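Local coordinates for protein putative hydrolase (Bacteroides ovatus, PDB 4HBS) that is a putative hydrolase built as a five-bladed beta-propeller, whose reaction and substrate are not established, at residues V37-D42 and Y400-W405; A160-I165 and D226-D231. One frame throughout, in Å; residues are numbered along the deposited sequence.

Contact 1: V37-D42 and Y400-W405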
ATOM      1  N   VAL A  37     -22.792   8.366  -3.223  1.00 48.39           N
ATOM      2  CA  VAL A  37     -21.517   7.690  -3.408  1.00 46.16           C
ATOM      3  C   VAL A  37     -21.789   6.217  -3.749  1.00 49.71           C
ATOM      4  O   VAL A  37     -22.399   5.514  -2.956  1.00 48.25           O
ATOM      5  CB  VAL A  37     -20.634   7.868  -2.146  1.00 48.70           C
ATOM      6  CG1 VAL A  37     -19.378   6.997  -2.216  1.00 47.30           C
ATOM      7  CG2 VAL A  37     -20.254   9.338  -1.966  1.00 49.00           C
ATOM      8  N   PHE A  38     -21.344   5.761  -4.940  1.00 46.93           N
ATOM      9  CA  PHE A  38     -21.528   4.376  -5.389  1.00 46.05           C
ATOM     10  C   PHE A  38     -20.265   3.591  -5.132  1.00 49.41           C
ATOM     11  O   PHE A  38     -19.224   3.932  -5.675  1.00 48.81           O
ATOM     12  CB  PHE A  38     -21.914   4.338  -6.865  1.00 48.65           C
ATOM     13  CG  PHE A  38     -23.159   5.148  -7.122  1.00 51.72           C
ATOM     14  CD1 PHE A  38     -24.415   4.642  -6.798  1.00 54.15           C
ATOM     15  CD2 PHE A  38     -23.073   6.474  -7.535  1.00 55.15           C
ATOM     16  CE1 PHE A  38     -25.567   5.415  -6.975  1.00 56.20           C
ATOM     17  CE2 PHE A  38     -24.229   7.245  -7.714  1.00 58.91           C
ATOM     18  CZ  PHE A  38     -25.467   6.713  -7.420  1.00 56.73           C
ATOM     19  N   VAL A  39     -20.352   2.574  -4.254  1.00 45.95           N
ATOM     20  CA  VAL A  39     -19.235   1.708  -3.870  1.00 44.51           C
ATOM     21  C   VAL A  39     -19.446   0.348  -4.508  1.00 49.36           C
ATOM     22  O   VAL A  39     -20.565  -0.174  -4.486  1.00 49.75           O
ATOM     23  CB  VAL A  39     -19.126   1.578  -2.334  1.00 47.52           C
ATOM     24  CG1 VAL A  39     -17.932   0.720  -1.944  1.00 46.14           C
ATOM     25  CG2 VAL A  39     -19.036   2.941  -1.666  1.00 47.55           C
ATOM     26  N   TYR A  40     -18.367  -0.241  -5.040  1.00 45.34           N
ATOM     27  CA  TYR A  40     -18.413  -1.534  -5.706  1.00 44.39           C
ATOM     28  C   TYR A  40     -17.320  -2.434  -5.253  1.00 47.79           C
ATOM     29  O   TYR A  40     -16.230  -1.951  -4.959  1.00 48.13           O
ATOM     30  CB  TYR A  40     -18.214  -1.357  -7.215  1.00 45.28           C
ATOM     31  CG  TYR A  40     -19.277  -0.566  -7.922  1.00 46.65           C
ATOM     32  CD1 TYR A  40     -19.230   0.821  -7.960  1.00 48.69           C
ATOM     33  CD2 TYR A  40     -20.274  -1.202  -8.653  1.00 48.13           C
ATOM     34  CE1 TYR A  40     -20.213   1.562  -8.618  1.00 50.44           C
ATOM     35  CE2 TYR A  40     -21.249  -0.474  -9.338  1.00 50.01           C
ATOM     36  CZ  TYR A  40     -21.211   0.909  -9.323  1.00 55.92           C
ATOM     37  OH  TYR A  40     -22.173   1.636  -9.976  1.00 57.17           O
ATOM     38  N   LYS A  41     -17.561  -3.748  -5.306  1.00 42.63           N
ATOM     39  CA  LYS A  41     -16.531  -4.749  -5.093  1.00 41.26           C
ATOM     40  C   LYS A  41     -15.922  -5.009  -6.471  1.00 47.32           C
ATOM     41  O   LYS A  41     -16.680  -5.357  -7.375  1.00 49.05           O
ATOM     42  CB  LYS A  41     -17.130  -6.061  -4.540  1.00 42.51           C
ATOM     43  CG  LYS A  41     -17.702  -6.003  -3.156  1.00 49.60           C
ATOM     44  CD  LYS A  41     -18.437  -7.321  -2.826  1.00 55.84           C
ATOM     45  CE  LYS A  41     -18.622  -7.547  -1.336  1.00 69.96           C
ATOM     46  NZ  LYS A  41     -19.992  -8.040  -1.002  1.00 87.37           N
ATOM     47  N   ASP A  42     -14.610  -4.838  -6.672  1.00 43.14           N
ATOM     48  CA  ASP A  42     -14.014  -5.152  -7.984  1.00 44.09           C
ATOM     49  C   ASP A  42     -13.744  -6.676  -8.017  1.00 48.64           C
ATOM     50  O   ASP A  42     -12.743  -7.136  -7.460  1.00 47.35           O
ATOM     51  CB  ASP A  42     -12.732  -4.317  -8.250  1.00 45.89           C
ATOM     52  CG  ASP A  42     -12.212  -4.400  -9.674  1.00 58.60           C
ATOM     53  OD1 ASP A  42     -12.396  -5.451 -10.314  1.00 59.81           O
ATOM     54  OD2 ASP A  42     -11.620  -3.407 -10.147  1.00 66.45           O
ATOM     55  N   TYR A 400     -11.908  -2.499  -4.192  1.00 39.24           N
ATOM     56  CA  TYR A 400     -13.150  -1.720  -4.251  1.00 39.94           C
ATOM     57  C   TYR A 400     -12.986  -0.534  -5.183  1.00 43.70           C
ATOM     58  O   TYR A 400     -11.884  -0.038  -5.333  1.00 43.37           O
ATOM     59  CB  TYR A 400     -13.550  -1.193  -2.848  1.00 40.71           C
ATOM     60  CG  TYR A 400     -13.672  -2.281  -1.815  1.00 41.81           C
ATOM     61  CD1 TYR A 400     -12.547  -2.787  -1.173  1.00 42.88           C
ATOM     62  CD2 TYR A 400     -14.906  -2.841  -1.507  1.00 42.64           C
ATOM     63  CE1 TYR A 400     -12.645  -3.824  -0.255  1.00 43.58           C
ATOM     64  CE2 TYR A 400     -15.014  -3.900  -0.607  1.00 42.97           C
ATOM     65  CZ  TYR A 400     -13.881  -4.383   0.023  1.00 50.32           C
ATOM     66  OH  TYR A 400     -13.988  -5.444   0.887  1.00 53.21           O
ATOM     67  N   ARG A 401     -14.075  -0.063  -5.779  1.00 40.53           N
ATOM     68  CA  ARG A 401     -14.089   1.149  -6.610  1.00 40.46           C
ATOM     69  C   ARG A 401     -15.189   2.054  -6.071  1.00 44.92           C
ATOM     70  O   ARG A 401     -16.287   1.561  -5.777  1.00 45.09           O
ATOM     71  CB  ARG A 401     -14.316   0.833  -8.086  1.00 38.91           C
ATOM     72  CG  ARG A 401     -13.309  -0.150  -8.654  1.00 44.50           C
ATOM     73  CD  ARG A 401     -12.790   0.234 -10.023  1.00 48.65           C
ATOM     74  NE  ARG A 401     -11.731  -0.692 -10.441  1.00 50.49           N
ATOM     75  CZ  ARG A 401     -10.801  -0.449 -11.366  1.00 65.11           C
ATOM     76  NH1 ARG A 401     -10.778   0.715 -12.014  1.00 55.45           N
ATOM     77  NH2 ARG A 401      -9.886  -1.369 -11.652  1.00 49.94           N
ATOM     78  N   VAL A 402     -14.881   3.342  -5.858  1.00 40.54           N
ATOM     79  CA  VAL A 402     -15.836   4.325  -5.358  1.00 40.54           C
ATOM     80  C   VAL A 402     -16.071   5.318  -6.470  1.00 47.93           C
ATOM     81  O   VAL A 402     -15.135   6.009  -6.878  1.00 46.51           O
ATOM     82  CB  VAL A 402     -15.360   5.033  -4.059  1.00 43.15           C
ATOM     83  CG1 VAL A 402     -16.473   5.885  -3.458  1.00 43.23           C
ATOM     84  CG2 VAL A 402     -14.846   4.029  -3.032  1.00 41.82           C
ATOM     85  N   PHE A 403     -17.307   5.381  -6.982  1.00 48.79           N
ATOM     86  CA  PHE A 403     -17.676   6.345  -8.021  1.00 51.20           C
ATOM     87  C   PHE A 403     -18.453   7.486  -7.398  1.00 58.18           C
ATOM     88  O   PHE A 403     -19.267   7.268  -6.491  1.00 58.73           O
ATOM     89  CB  PHE A 403     -18.505   5.694  -9.108  1.00 53.92           C
ATOM     90  CG  PHE A 403     -17.734   4.711  -9.941  1.00 55.46           C
ATOM     91  CD1 PHE A 403     -17.438   3.448  -9.450  1.00 57.30           C
ATOM     92  CD2 PHE A 403     -17.378   5.013 -11.250  1.00 58.45           C
ATOM     93  CE1 PHE A 403     -16.761   2.522 -10.235  1.00 58.33           C
ATOM     94  CE2 PHE A 403     -16.702   4.087 -12.035  1.00 61.24           C
ATOM     95  CZ  PHE A 403     -16.390   2.849 -11.521  1.00 58.66           C
ATOM     96  N   ASN A 404     -18.194   8.701  -7.869  1.00 55.94           N
ATOM     97  CA  ASN A 404     -18.866   9.897  -7.395  1.00 56.79           C
ATOM     98  C   ASN A 404     -18.504  10.217  -5.908  1.00 61.29           C
ATOM     99  O   ASN A 404     -19.292  10.842  -5.199  1.00 62.13           O
ATOM    100  CB  ASN A 404     -20.388   9.763  -7.613  1.00 56.47           C
ATOM    101  CG  ASN A 404     -21.107  11.054  -7.893  1.00 78.06           C
ATOM    102  OD1 ASN A 404     -20.523  12.049  -8.352  1.00 71.24           O
ATOM    103  ND2 ASN A 404     -22.405  11.069  -7.634  1.00 69.92           N
ATOM    104  N   TRP A 405     -17.280   9.819  -5.471  1.00 57.33           N
ATOM    105  CA  TRP A 405     -16.708  10.129  -4.137  1.00 56.82           C
ATOM    106  C   TRP A 405     -16.675  11.652  -3.875  1.00 63.14           C
ATOM    107  O   TRP A 405     -16.805  12.083  -2.735  1.00 63.51           O
ATOM    108  CB  TRP A 405     -15.281   9.555  -4.001  1.00 54.38           C
ATOM    109  CG  TRP A 405     -14.327   9.977  -5.085  1.00 56.11           C
ATOM    110  CD1 TRP A 405     -14.135   9.369  -6.290  1.00 58.97           C
ATOM    111  CD2 TRP A 405     -13.522  11.162  -5.103  1.00 56.98           C
ATOM    112  NE1 TRP A 405     -13.241  10.086  -7.046  1.00 58.83           N
ATOM    113  CE2 TRP A 405     -12.865  11.203  -6.351  1.00 60.89           C
ATOM    114  CE3 TRP A 405     -13.318  12.214  -4.198  1.00 58.96           C
ATOM    115  CZ2 TRP A 405     -11.981  12.229  -6.694  1.00 61.35           C
ATOM    116  CZ3 TRP A 405     -12.467  13.245  -4.553  1.00 61.40           C
ATOM    117  CH2 TRP A 405     -11.811  13.247  -5.789  1.00 62.37           C
TER
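Asp42 and Arg401 meet at one end of an antiparallel strand pair, where NE of Arg401 donates to OD2 of Asp42 at 2.7 Å and NH2 adds a weak second bond to the same oxygen. NE arrives from the anti side, 25° out of the carboxylate plane, and the carboxylate and guanidinium planes are turned 51° apart. NH1 turns to Glu370 and Leu365 O, while OD1 of Asp42 caps helix 43-48 at Tyr45 N. Four backbone hydrogen bonds pair Phe38 with Phe403 and Tyr40 with Arg401, a Velcro-like propeller closure joining strands from the two chain ends. On the face that also carries Arg401, CD1 of Phe403 lies 3.5 Å from CE1 of Tyr40, the rings inclined at 77°, with Leu24 against both. On the other face, CG1 of Val402 reaches CG1 of Val37, in the loop before strand 38-42. Packing is looser at partly exposed Phe38, whose CE2 is 4.2 Å from ND2 of Asn404, itself bonded to Lys36 O, and at Lys41, whose NZ makes weak, long ion pairs with Glu25 and Asp346. An alanine in place of Arg401 would probably leave Asp42 and Glu370 without a shared counter-charge. One guanidinium probably balances two carboxylates here.

Contact 2: A160-I165 and D226-D231; sequences AGDATI and DTMWED
Asp162 holds CG anti to its backbone N (chi1 -152°), which sets CG on the side of Met228. OD2 of Asp162 lies 3.0 Å from Met228 N in a weak hydrogen bond, and the same oxygen also touches CB of Met228. The other oxygen, OD1 of Asp162, turns back to its own strand and accepts from Ala163 N at 2.9 Å. Met228, a selenomethionine in this crystal, is bent at its last torsion (chi3 28°); its CE comes to 3.5 Å from Ala163 C and 3.6 Å from Thr164 CB, while SE passes near CB of Asp162. The side chains of Met228 and Thr164 cross at about a right angle. Strands 156-165 and 227-230 are the first of consecutive antiparallel sheets, and segments 160-165 and 227-230 run nearly parallel, 14° between their axes, as expected of the inner strands of neighbouring propeller blades. These axes come no closer than 6.1 Å, and side chains fill most of the space between, although Asp162 keeps a backbone hydrogen bond with Gly225. CA atoms lie 4.2 Å apart at Gly161 and Asp226, and the backbones spread toward Thr164 and Glu230. There, the extended side chain of Glu230 spans the wider gap, placing OE1 2.9 Å from OG1 of Thr164. Ile236 and Leu238 touch Met228, Trp299 of the following blade touches Asp162, and Arg188 forms a salt bridge with Asp226.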
ATOM      1  N   ALA A 160       7.545  -2.056   1.969  1.00 43.87           N
ATOM      2  CA  ALA A 160       7.338  -1.059   0.929  1.00 44.03           C
ATOM      3  C   ALA A 160       6.958   0.309   1.425  1.00 50.34           C
ATOM      4  O   ALA A 160       6.141   0.441   2.327  1.00 51.52           O
ATOM      5  CB  ALA A 160       6.262  -1.529  -0.030  1.00 44.19           C
ATOM      6  N   GLY A 161       7.568   1.312   0.818  1.00 47.31           N
ATOM      7  CA  GLY A 161       7.229   2.712   0.972  1.00 47.24           C
ATOM      8  C   GLY A 161       6.671   3.076  -0.378  1.00 50.47           C
ATOM      9  O   GLY A 161       6.546   2.192  -1.239  1.00 50.37           O
ATOM     10  N   ASP A 162       6.325   4.326  -0.601  1.00 46.83           N
ATOM     11  CA  ASP A 162       5.797   4.694  -1.921  1.00 47.46           C
ATOM     12  C   ASP A 162       6.985   4.930  -2.895  1.00 52.17           C
ATOM     13  O   ASP A 162       8.136   5.012  -2.456  1.00 52.45           O
ATOM     14  CB  ASP A 162       4.886   5.931  -1.810  1.00 49.79           C
ATOM     15  CG  ASP A 162       3.791   6.037  -2.847  1.00 54.68           C
ATOM     16  OD1 ASP A 162       3.888   5.357  -3.885  1.00 55.94           O
ATOM     17  OD2 ASP A 162       2.891   6.858  -2.662  1.00 60.28           O
ATOM     18  N   ALA A 163       6.710   4.992  -4.203  1.00 48.63           N
ATOM     19  CA  ALA A 163       7.756   5.183  -5.206  1.00 49.67           C
ATOM     20  C   ALA A 163       7.323   6.175  -6.262  1.00 55.56           C
ATOM     21  O   ALA A 163       6.115   6.347  -6.499  1.00 55.58           O
ATOM     22  CB  ALA A 163       8.096   3.854  -5.854  1.00 49.98           C
ATOM     23  N   THR A 164       8.319   6.837  -6.890  1.00 52.32           N
ATOM     24  CA  THR A 164       8.108   7.839  -7.940  1.00 53.56           C
ATOM     25  C   THR A 164       9.038   7.566  -9.098  1.00 59.91           C
ATOM     26  O   THR A 164      10.017   6.831  -8.944  1.00 59.62           O
ATOM     27  CB  THR A 164       8.336   9.282  -7.408  1.00 61.86           C
ATOM     28  OG1 THR A 164       7.994  10.226  -8.426  1.00 71.13           O
ATOM     29  CG2 THR A 164       9.782   9.534  -6.923  1.00 56.96           C
ATOM     30  N   ILE A 165       8.747   8.194 -10.255  1.00 57.35           N
ATOM     31  CA  ILE A 165       9.580   8.109 -11.447  1.00 58.00           C
ATOM     32  C   ILE A 165      10.382   9.404 -11.556  1.00 62.73           C
ATOM     33  O   ILE A 165       9.826  10.502 -11.430  1.00 62.19           O
ATOM     34  CB  ILE A 165       8.752   7.844 -12.739  1.00 61.39           C
ATOM     35  CG1 ILE A 165       7.683   6.717 -12.542  1.00 60.26           C
ATOM     36  CG2 ILE A 165       9.677   7.524 -13.907  1.00 62.16           C
ATOM     37  CD1 ILE A 165       8.227   5.346 -12.302  1.00 66.99           C
ATOM     38  N   ASP A 226       5.925   6.868   3.369  1.00 54.14           N
ATOM     39  CA  ASP A 226       5.159   5.607   3.271  1.00 52.35           C
ATOM     40  C   ASP A 226       4.080   5.770   2.182  1.00 55.15           C
ATOM     41  O   ASP A 226       3.769   4.813   1.470  1.00 55.44           O
ATOM     42  CB  ASP A 226       4.537   5.225   4.616  1.00 53.70           C
ATOM     43  CG  ASP A 226       5.507   4.687   5.654  1.00 66.49           C
ATOM     44  OD1 ASP A 226       6.563   4.141   5.260  1.00 65.57           O
ATOM     45  OD2 ASP A 226       5.204   4.798   6.863  1.00 77.07           O
ATOM     46  N   THR A 227       3.519   6.999   2.080  1.00 49.28           N
ATOM     47  CA  THR A 227       2.643   7.459   1.010  1.00 47.71           C
ATOM     48  C   THR A 227       3.299   8.745   0.494  1.00 50.23           C
ATOM     49  O   THR A 227       4.108   9.359   1.205  1.00 49.47           O
ATOM     50  CB  THR A 227       1.193   7.642   1.451  1.00 51.66           C
ATOM     51  OG1 THR A 227       1.090   8.805   2.269  1.00 55.12           O
ATOM     52  CG2 THR A 227       0.647   6.420   2.154  1.00 44.96           C
HETATM   53  N   MSE A 228       2.969   9.132  -0.736  1.00 45.47           N
HETATM   54  CA  MSE A 228       3.545  10.298  -1.386  1.00 44.70           C
HETATM   55  C   MSE A 228       2.556  11.040  -2.239  1.00 50.25           C
HETATM   56  O   MSE A 228       1.490  10.518  -2.565  1.00 50.12           O
HETATM   57  CB  MSE A 228       4.676   9.836  -2.291  1.00 46.16           C
HETATM   58  CG  MSE A 228       6.015   9.936  -1.670  1.00 52.04           C
HETATM   59 SE   MSE A 228       7.385   8.929  -2.603  0.75 57.84          SE
HETATM   60  CE  MSE A 228       6.773   8.927  -4.229  1.00 54.64           C
ATOM     61  N   TRP A 229       2.940  12.250  -2.648  1.00 48.56           N
ATOM     62  CA  TRP A 229       2.174  13.051  -3.589  1.00 49.56           C
ATOM     63  C   TRP A 229       3.129  13.946  -4.393  1.00 57.77           C
ATOM     64  O   TRP A 229       3.704  14.876  -3.832  1.00 59.30           O
ATOM     65  CB  TRP A 229       1.086  13.887  -2.898  1.00 48.16           C
ATOM     66  CG  TRP A 229       0.472  14.871  -3.839  1.00 50.29           C
ATOM     67  CD1 TRP A 229       0.698  16.215  -3.872  1.00 54.76           C
ATOM     68  CD2 TRP A 229      -0.210  14.554  -5.059  1.00 50.06           C
ATOM     69  NE1 TRP A 229       0.133  16.762  -4.998  1.00 54.95           N
ATOM     70  CE2 TRP A 229      -0.461  15.769  -5.726  1.00 55.19           C
ATOM     71  CE3 TRP A 229      -0.678  13.361  -5.631  1.00 50.09           C
ATOM     72  CZ2 TRP A 229      -1.187  15.830  -6.913  1.00 55.03           C
ATOM     73  CZ3 TRP A 229      -1.399  13.426  -6.809  1.00 51.88           C
ATOM     74  CH2 TRP A 229      -1.611  14.645  -7.457  1.00 54.12           C
ATOM     75  N   GLU A 230       3.302  13.665  -5.694  1.00 55.79           N
ATOM     76  CA  GLU A 230       4.146  14.478  -6.567  1.00 57.84           C
ATOM     77  C   GLU A 230       3.282  15.657  -7.031  1.00 63.37           C
ATOM     78  O   GLU A 230       2.354  15.456  -7.813  1.00 62.89           O
ATOM     79  CB  GLU A 230       4.689  13.625  -7.735  1.00 59.45           C
ATOM     80  CG  GLU A 230       5.749  14.321  -8.581  1.00 76.31           C
ATOM     81  CD  GLU A 230       6.761  13.401  -9.242  1.00107.85           C
ATOM     82  OE1 GLU A 230       6.384  12.263  -9.610  1.00114.49           O
ATOM     83  OE2 GLU A 230       7.936  13.813  -9.382  1.00100.41           O
ATOM     84  N   ASP A 231       3.530  16.864  -6.476  1.00 61.58           N
ATOM     85  CA  ASP A 231       2.727  18.067  -6.752  1.00 63.00           C
ATOM     86  C   ASP A 231       3.252  18.894  -7.930  1.00 69.04           C
ATOM     87  O   ASP A 231       4.432  18.836  -8.255  1.00 68.97           O
ATOM     88  CB  ASP A 231       2.698  18.958  -5.496  1.00 65.24           C
ATOM     89  CG  ASP A 231       1.639  20.040  -5.525  1.00 72.93           C
ATOM     90  OD1 ASP A 231       0.473  19.727  -5.270  1.00 70.03           O
ATOM     91  OD2 ASP A 231       1.971  21.184  -5.893  1.00 82.81           O
TER

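Contact 2 is nested along the chain within the loop closed by contact 1, and their centres are about 24 Å apart. The nearest atoms of the two remain about 10 Å from each other, so they do not touch. They hold the propeller in different ways: contact 1 joins strands from distant parts of the chain within one sheet, whereas contact 2 joins two successive sheets. Contact 2 is also the more central, its centre about 10 Å from that of the chain against about 18 Å for the centre of contact 1. A glycerol, probably from the crystallisation liquor, lies about 6 Å from the Arg401 side chain in contact 1; it does not by itself identify an active site.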